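Glutathione S-transferase family protein (Populus trichocarpa, PDB 5F06) probably catalyses the conjugation of glutathione to electrophilic substrates such as organic halides, as a Phi-class glutathione transferase of detoxification. Local coordinates at residues C19-N24 with K205-G210; E38-P43 with F50-A55; K142-Y147 with A182-E187. All coordinates share one frame; numbering follows the deposited sequence.

Contact 1. Residues C19-N24 with K205-G210; sequences CLHEKN and KKVAEG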
# COMPACT_ATOMS: atom_id res chain seq x y z
N CYS A 19 -6.56 -13.98 -7.70
CA CYS A 19 -7.78 -13.22 -7.46
C CYS A 19 -8.83 -13.51 -8.54
O CYS A 19 -10.00 -13.75 -8.24
CB CYS A 19 -7.49 -11.72 -7.40
SG CYS A 19 -8.97 -10.68 -7.13
N LEU A 20 -8.40 -13.49 -9.80
CA LEU A 20 -9.29 -13.82 -10.91
C LEU A 20 -9.94 -15.20 -10.74
O LEU A 20 -11.13 -15.36 -11.00
CB LEU A 20 -8.54 -13.75 -12.25
CG LEU A 20 -8.17 -12.34 -12.72
CD1 LEU A 20 -7.05 -12.36 -13.76
CD2 LEU A 20 -9.40 -11.64 -13.29
N HIS A 21 -9.16 -16.18 -10.29
CA HIS A 21 -9.69 -17.53 -10.10
C HIS A 21 -10.63 -17.63 -8.90
O HIS A 21 -11.64 -18.34 -8.96
CB HIS A 21 -8.55 -18.54 -9.94
CG HIS A 21 -7.74 -18.74 -11.18
ND1 HIS A 21 -8.32 -18.98 -12.41
CD2 HIS A 21 -6.41 -18.75 -11.39
CE1 HIS A 21 -7.38 -19.12 -13.32
NE2 HIS A 21 -6.20 -18.98 -12.73
N GLU A 22 -10.29 -16.94 -7.81
CA GLU A 22 -11.17 -16.89 -6.65
C GLU A 22 -12.55 -16.38 -7.07
O GLU A 22 -13.57 -16.84 -6.55
CB GLU A 22 -10.59 -15.99 -5.56
CG GLU A 22 -9.36 -16.55 -4.85
CD GLU A 22 -9.69 -17.69 -3.89
OE1 GLU A 22 -10.89 -18.00 -3.70
OE2 GLU A 22 -8.75 -18.26 -3.31
N LYS A 23 -12.57 -15.45 -8.02
CA LYS A 23 -13.82 -14.83 -8.45
C LYS A 23 -14.48 -15.60 -9.60
O LYS A 23 -15.53 -15.20 -10.09
CB LYS A 23 -13.56 -13.38 -8.87
CG LYS A 23 -12.99 -12.49 -7.74
CD LYS A 23 -13.93 -12.38 -6.55
CE LYS A 23 -15.21 -11.62 -6.89
NZ LYS A 23 -16.17 -11.61 -5.75
N ASN A 24 -13.86 -16.70 -10.01
CA ASN A 24 -14.37 -17.53 -11.11
C ASN A 24 -14.55 -16.73 -12.40
O ASN A 24 -15.54 -16.92 -13.11
CB ASN A 24 -15.71 -18.17 -10.73
CG ASN A 24 -15.61 -19.10 -9.55
OD1 ASN A 24 -14.54 -19.65 -9.27
ND2 ASN A 24 -16.72 -19.30 -8.86
N LYS A 205 -3.56 -23.02 -6.36
CA LYS A 205 -2.86 -24.20 -6.83
C LYS A 205 -2.69 -24.14 -8.35
O LYS A 205 -1.68 -24.58 -8.88
CB LYS A 205 -3.59 -25.48 -6.42
CG LYS A 205 -3.38 -25.86 -4.95
CD LYS A 205 -3.36 -27.37 -4.73
CE LYS A 205 -4.69 -27.91 -4.24
NZ LYS A 205 -5.83 -27.59 -5.15
N LYS A 206 -3.68 -23.58 -9.03
CA LYS A 206 -3.61 -23.43 -10.48
C LYS A 206 -2.54 -22.41 -10.85
O LYS A 206 -1.87 -22.53 -11.88
CB LYS A 206 -4.97 -23.02 -11.05
CG LYS A 206 -5.02 -23.07 -12.57
CD LYS A 206 -6.39 -22.68 -13.10
CE LYS A 206 -6.44 -22.77 -14.62
NZ LYS A 206 -7.76 -22.34 -15.17
N VAL A 207 -2.38 -21.39 -10.01
CA VAL A 207 -1.42 -20.33 -10.25
C VAL A 207 -0.01 -20.77 -9.85
O VAL A 207 0.97 -20.36 -10.47
CB VAL A 207 -1.81 -19.05 -9.46
CG1 VAL A 207 -0.82 -17.92 -9.72
CG2 VAL A 207 -3.21 -18.61 -9.82
N ALA A 208 0.07 -21.61 -8.83
CA ALA A 208 1.35 -22.09 -8.32
C ALA A 208 2.14 -22.84 -9.39
O ALA A 208 3.36 -22.79 -9.41
CB ALA A 208 1.14 -22.98 -7.10
N GLU A 209 1.42 -23.53 -10.27
CA GLU A 209 2.04 -24.28 -11.35
C GLU A 209 2.90 -23.36 -12.21
O GLU A 209 4.03 -23.70 -12.58
CB GLU A 209 0.98 -24.95 -12.23
CG GLU A 209 -0.02 -25.81 -11.48
CD GLU A 209 -1.04 -26.46 -12.41
OE1 GLU A 209 -2.21 -26.61 -12.00
OE2 GLU A 209 -0.67 -26.82 -13.54
N GLY A 210 2.36 -22.19 -12.52
CA GLY A 210 3.03 -21.25 -13.40
C GLY A 210 4.24 -20.60 -12.75
O GLY A 210 5.09 -20.03 -13.44

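Contact 2. Residues E38-P43 with F50-A55; sequences EHKQPP and FGQIPA. With GSH (glutathione), chain C.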
# COMPACT_ATOMS: atom_id res chain seq x y z
N GLU A 38 10.24 -5.76 -23.13
CA GLU A 38 8.99 -5.23 -23.67
C GLU A 38 8.35 -4.23 -22.72
O GLU A 38 7.75 -3.24 -23.14
CB GLU A 38 8.00 -6.37 -23.95
CG GLU A 38 6.68 -5.91 -24.58
CD GLU A 38 5.75 -7.05 -24.94
OE1 GLU A 38 6.10 -8.22 -24.66
OE2 GLU A 38 4.67 -6.78 -25.52
N HIS A 39 8.49 -4.48 -21.42
CA HIS A 39 7.87 -3.64 -20.40
C HIS A 39 8.48 -2.24 -20.33
O HIS A 39 7.93 -1.35 -19.68
CB HIS A 39 7.94 -4.32 -19.03
CG HIS A 39 9.33 -4.67 -18.59
ND1 HIS A 39 10.23 -5.33 -19.40
CD2 HIS A 39 9.96 -4.48 -17.41
CE1 HIS A 39 11.36 -5.51 -18.74
NE2 HIS A 39 11.22 -5.01 -17.53
N LYS A 40 9.62 -2.04 -21.00
CA LYS A 40 10.29 -0.75 -21.00
C LYS A 40 10.11 0.01 -22.31
O LYS A 40 10.66 1.10 -22.48
CB LYS A 40 11.79 -0.94 -20.72
CG LYS A 40 12.11 -1.61 -19.39
CD LYS A 40 11.46 -0.86 -18.22
CE LYS A 40 11.97 -1.35 -16.87
NZ LYS A 40 11.15 -0.79 -15.76
N GLN A 41 9.35 -0.56 -23.24
CA GLN A 41 9.13 0.06 -24.55
C GLN A 41 7.84 0.89 -24.54
O GLN A 41 6.99 0.70 -23.67
CB GLN A 41 9.07 -1.01 -25.65
CG GLN A 41 10.35 -1.82 -25.79
CD GLN A 41 11.57 -0.95 -25.93
OE1 GLN A 41 11.75 -0.26 -26.94
NE2 GLN A 41 12.43 -0.97 -24.92
N PRO A 42 7.70 1.83 -25.50
CA PRO A 42 6.58 2.78 -25.48
C PRO A 42 5.18 2.16 -25.35
O PRO A 42 4.37 2.70 -24.60
CB PRO A 42 6.73 3.52 -26.82
CG PRO A 42 8.19 3.44 -27.13
CD PRO A 42 8.64 2.10 -26.61
N PRO A 43 4.89 1.05 -26.06
CA PRO A 43 3.53 0.52 -25.93
C PRO A 43 3.17 0.12 -24.50
O PRO A 43 2.09 0.47 -24.03
CB PRO A 43 3.54 -0.70 -26.85
CG PRO A 43 4.63 -0.42 -27.83
CD PRO A 43 5.68 0.31 -27.06
N PHE A 50 5.41 3.27 -15.18
CA PHE A 50 6.52 2.82 -14.35
C PHE A 50 7.24 1.62 -14.97
O PHE A 50 8.30 1.20 -14.48
CB PHE A 50 6.03 2.48 -12.94
CG PHE A 50 5.61 3.69 -12.15
CD1 PHE A 50 6.55 4.47 -11.51
CD2 PHE A 50 4.28 4.05 -12.06
CE1 PHE A 50 6.18 5.58 -10.78
CE2 PHE A 50 3.90 5.17 -11.34
CZ PHE A 50 4.85 5.93 -10.70
N GLY A 51 6.68 1.09 -16.04
CA GLY A 51 7.33 0.04 -16.81
C GLY A 51 7.50 -1.27 -16.06
O GLY A 51 8.54 -1.92 -16.17
N GLN A 52 6.48 -1.66 -15.31
CA GLN A 52 6.47 -2.95 -14.65
C GLN A 52 5.13 -3.65 -14.83
O GLN A 52 4.10 -3.01 -15.06
CB GLN A 52 6.79 -2.80 -13.16
CG GLN A 52 8.24 -2.47 -12.88
CD GLN A 52 8.61 -2.68 -11.43
OE1 GLN A 52 7.98 -2.14 -10.53
NE2 GLN A 52 9.64 -3.49 -11.20
N ILE A 53 5.16 -4.97 -14.75
CA ILE A 53 3.96 -5.78 -14.91
C ILE A 53 3.37 -6.05 -13.53
O ILE A 53 4.09 -6.09 -12.54
CB ILE A 53 4.27 -7.12 -15.64
CG1 ILE A 53 5.37 -7.92 -14.93
CG2 ILE A 53 4.66 -6.83 -17.08
CD1 ILE A 53 5.53 -9.34 -15.47
N PRO A 54 2.04 -6.25 -13.45
CA PRO A 54 1.11 -6.36 -14.57
C PRO A 54 0.37 -5.08 -14.91
O PRO A 54 0.45 -4.09 -14.17
CB PRO A 54 0.12 -7.41 -14.06
CG PRO A 54 0.01 -7.09 -12.62
CD PRO A 54 1.39 -6.61 -12.18
N ALA A 55 -0.33 -5.11 -16.03
CA ALA A 55 -1.33 -4.11 -16.36
C ALA A 55 -2.62 -4.82 -16.75
O ALA A 55 -2.60 -6.00 -17.11
CB ALA A 55 -0.86 -3.22 -17.49
N1 GSH C . 3.96 -2.34 -7.01
CA1 GSH C . 3.96 -3.06 -8.24
C1 GSH C . 2.77 -3.99 -8.29
O11 GSH C . 2.37 -4.56 -7.24
O12 GSH C . 2.18 -4.21 -9.37
CB1 GSH C . 5.25 -3.85 -8.37
CG1 GSH C . 5.35 -4.39 -9.79
CD1 GSH C . 6.59 -5.25 -9.98
OE1 GSH C . 7.44 -5.33 -9.11
N2 GSH C . 6.73 -5.98 -11.21
CA2 GSH C . 7.86 -6.82 -11.46
C2 GSH C . 8.51 -6.40 -12.78
O2 GSH C . 7.83 -5.92 -13.66
CB2 GSH C . 7.40 -8.25 -11.61
SG2 GSH C . 6.93 -8.95 -10.04
N3 GSH C . 9.92 -6.60 -12.99
CA3 GSH C . 10.52 -6.22 -14.26
C3 GSH C . 11.46 -5.03 -14.08
O31 GSH C . 12.39 -4.83 -14.91
O32 GSH C . 11.32 -4.25 -13.10
O HOH W 1 11.17 1.83 -16.19

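Contact 3. Residues K142-Y147 with A182-E187; sequences KVLDIY and ASVVNE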
# COMPACT_ATOMS: atom_id res chain seq x y z
N LYS A 142 9.81 -10.17 12.68
CA LYS A 142 9.12 -9.31 13.63
C LYS A 142 7.68 -9.03 13.18
O LYS A 142 6.77 -8.96 14.01
CB LYS A 142 9.89 -8.01 13.84
CG LYS A 142 10.97 -8.14 14.90
CD LYS A 142 12.01 -7.03 14.81
CE LYS A 142 12.98 -7.11 15.97
NZ LYS A 142 14.27 -6.44 15.67
N VAL A 143 7.48 -8.88 11.88
CA VAL A 143 6.13 -8.79 11.35
C VAL A 143 5.40 -10.10 11.63
O VAL A 143 4.25 -10.10 12.07
CB VAL A 143 6.12 -8.51 9.83
CG1 VAL A 143 4.70 -8.54 9.29
CG2 VAL A 143 6.76 -7.17 9.54
N LEU A 144 6.09 -11.22 11.41
CA LEU A 144 5.46 -12.53 11.56
C LEU A 144 5.19 -12.87 13.02
O LEU A 144 4.36 -13.73 13.31
CB LEU A 144 6.32 -13.62 10.92
CG LEU A 144 6.31 -13.68 9.39
CD1 LEU A 144 7.25 -14.78 8.91
CD2 LEU A 144 4.90 -13.89 8.83
N ASP A 145 5.89 -12.21 13.94
CA ASP A 145 5.60 -12.39 15.37
C ASP A 145 4.21 -11.84 15.68
O ASP A 145 3.48 -12.41 16.49
CB ASP A 145 6.65 -11.68 16.24
CG ASP A 145 7.99 -12.39 16.24
OD1 ASP A 145 8.06 -13.59 15.88
OD2 ASP A 145 8.98 -11.75 16.64
N ILE A 146 3.85 -10.74 15.04
CA ILE A 146 2.53 -10.16 15.20
C ILE A 146 1.48 -11.05 14.53
O ILE A 146 0.39 -11.25 15.06
CB ILE A 146 2.46 -8.73 14.63
CG1 ILE A 146 3.49 -7.82 15.30
CG2 ILE A 146 1.05 -8.14 14.78
CD1 ILE A 146 3.28 -7.61 16.79
N TYR A 147 1.82 -11.57 13.35
CA TYR A 147 0.93 -12.48 12.62
C TYR A 147 0.63 -13.73 13.46
O TYR A 147 -0.50 -14.21 13.49
CB TYR A 147 1.54 -12.90 11.28
CG TYR A 147 1.40 -11.88 10.17
CD1 TYR A 147 1.29 -10.52 10.44
CD2 TYR A 147 1.37 -12.28 8.84
CE1 TYR A 147 1.16 -9.59 9.42
CE2 TYR A 147 1.24 -11.36 7.81
CZ TYR A 147 1.14 -10.01 8.11
OH TYR A 147 1.01 -9.10 7.09
N ALA A 182 12.56 -19.74 4.33
CA ALA A 182 11.32 -20.43 4.68
C ALA A 182 11.20 -20.67 6.19
O ALA A 182 10.10 -20.83 6.71
CB ALA A 182 11.23 -21.75 3.94
N SER A 183 12.34 -20.68 6.87
CA SER A 183 12.39 -20.96 8.31
C SER A 183 11.56 -19.98 9.15
O SER A 183 11.04 -20.37 10.20
CB SER A 183 13.84 -20.94 8.80
OG SER A 183 14.48 -19.71 8.51
N VAL A 184 11.43 -18.73 8.70
CA VAL A 184 10.68 -17.75 9.49
C VAL A 184 9.20 -18.13 9.53
O VAL A 184 8.51 -17.84 10.51
CB VAL A 184 10.83 -16.31 8.95
CG1 VAL A 184 12.28 -15.89 8.97
CG2 VAL A 184 10.24 -16.16 7.55
N VAL A 185 8.72 -18.77 8.48
CA VAL A 185 7.34 -19.27 8.44
C VAL A 185 7.23 -20.59 9.19
O VAL A 185 6.34 -20.76 10.02
CB VAL A 185 6.86 -19.44 6.97
CG1 VAL A 185 5.53 -20.21 6.90
CG2 VAL A 185 6.73 -18.09 6.30
N ASN A 186 8.14 -21.51 8.92
CA ASN A 186 8.05 -22.85 9.48
C ASN A 186 8.22 -22.92 10.99
O ASN A 186 7.74 -23.85 11.63
CB ASN A 186 9.08 -23.77 8.81
CG ASN A 186 8.65 -24.21 7.42
OD1 ASN A 186 7.46 -24.29 7.12
ND2 ASN A 186 9.62 -24.49 6.57
N GLU A 187 8.90 -21.93 11.57
CA GLU A 187 9.19 -21.94 13.01
C GLU A 187 8.11 -21.26 13.85
O GLU A 187 8.21 -21.22 15.08
CB GLU A 187 10.54 -21.28 13.27
CG GLU A 187 11.72 -22.16 12.92
CD GLU A 187 13.05 -21.49 13.14
OE1 GLU A 187 13.07 -20.35 13.66
OE2 GLU A 187 14.08 -22.10 12.79

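Contact 1. Residues C19-N24 with K205-G210
The imidazole of H21, near the end of helix 11-22, is met by two consecutive residues of helix 202-210, each using a different part of the ring. K206 comes over one face: its CD lies 4.0 Å from the centroid of the H21 ring and 26° off the ring normal, a CH-pi contact displaced toward the rim that bears CE1 and NE2. V207 takes the edge instead, with its CG2 close to the ring plane and 3.6 Å from H21 CD2.

In K206 the first torsion (chi1 -171°) sets CG opposite the backbone N, and the fully extended chain beyond it runs at about a right angle to the histidine side chain, laying CD, not the ammonium group, over the ring. The ammonium nitrogen goes on past the CE1 rim, still above the ring plane, with K206 NZ 3.7 Å from H21 CE1.

Further out, the ring of H21 also meets that of F27, the two planes inclined at about 65°, and the side chain rests on A203. V207 packs along the same N-terminal helix on S14, L17 and T18. Beside them, E22 forms a salt bridge with R201, a second tie between the two regions, while N24 closes the helix with a Schellman motif.

No hydrogen bond joins the two segments, so the pairing of thioredoxin-like domain and C-terminal helix rests here on carbon contacts. With K206 NZ 4.4 Å from H21 ND1, the lysine charge would be expected to disfavour protonation of the imidazole.

Contact 2. Residues E38-P43 with F50-A55
H39 has its CG between the backbone N and the carbonyl carbon (chi1 57°), which, with the ring's own rotation, brings NE2 to the glycine end of glutathione, while K40 bends at chi2 (-55°) so that its ammonium group swings back to the 50-55 loop. H39 NE2 donates to carboxylate oxygen O31 of glutathione at 2.9 Å, the acceptor lying in the ring plane. K40 NZ donates to G51 O at 2.9 Å, approaching from above the carbonyl plane, and also to a water. The CG of K40 lies over the centre of the H39 ring.

Q52 NE2 grips the other carboxylate oxygen, O32, at 2.6 Å with a bond angle of 161°, and its OE1 accepts from R106 of the second subunit. An alanine in place of Q52 would probably leave O32 without this donor and the R106 guanidinium of the other subunit without its acceptor. At I53 the backbone pairs with the cysteinyl part of the ligand in both directions: I53 N to O2, and glutathione N2 to I53 O, each 3.0 Å. This two-way pairing just before the cis peptide bond of P54 is the hallmark of the glutathione site in the thioredoxin fold.

Contact 3. Residues K142-Y147 with A182-E187
In the all-helical C-terminal domain of this glutathione transferase, the long helix 130-153 is flanked by the short helix 183-186, and L144 fills the join. Its CA stands 7.7 Å from that of V185, close enough for side chains to bridge the gap without any hydrogen bond between the segments. All three touching residues are buried.

L144 sends one branch, CD1, against the neighbouring helix. Its CG lies opposite the carbonyl carbon (chi1 -74°) and the chain then extends (chi2 178°), carrying CD1 outward to V184, whose side chain it crosses at about a right angle. V185 adds a second, looser methyl at the flank, its CG2 lying 4.2 Å from L144 CD1.

Neighbouring side chains complete the surroundings. L144 also rests on Y107 of helix 90-120 and on V191 of helix 189-198, which V185 touches as well, while V184 reaches back to V137 and L140 of helix 130-153. Polar ties border the apolar join: R188 forms a salt bridge with D145 and a hydrogen bond with V184 O, linking both segments through one guanidinium group. The tightest approach is methyl to methyl, L144 CD1 to V184 CG2 at 3.6 Å.

Contact 2 lies on the ligand itself, within the thioredoxin-like domain, whereas contact 1 joins that domain to the last helix of the chain; the V207 side chain there is about 12 Å from glutathione and about 11 Å from that of C12, the covalent glutathione site. Contact 3 lies wholly in the helical domain, away from the glutathione site. Centres of contacts 2 and 3 are 34 Å apart, on opposite sides of the chain's centre, and those of contacts 1 and 2 are 23 Å apart. Along the sequence, contact 1 closes a loop enclosing both others. F50 of the second subunit packs on I146, relating contacts 2 and 3 across the dimer.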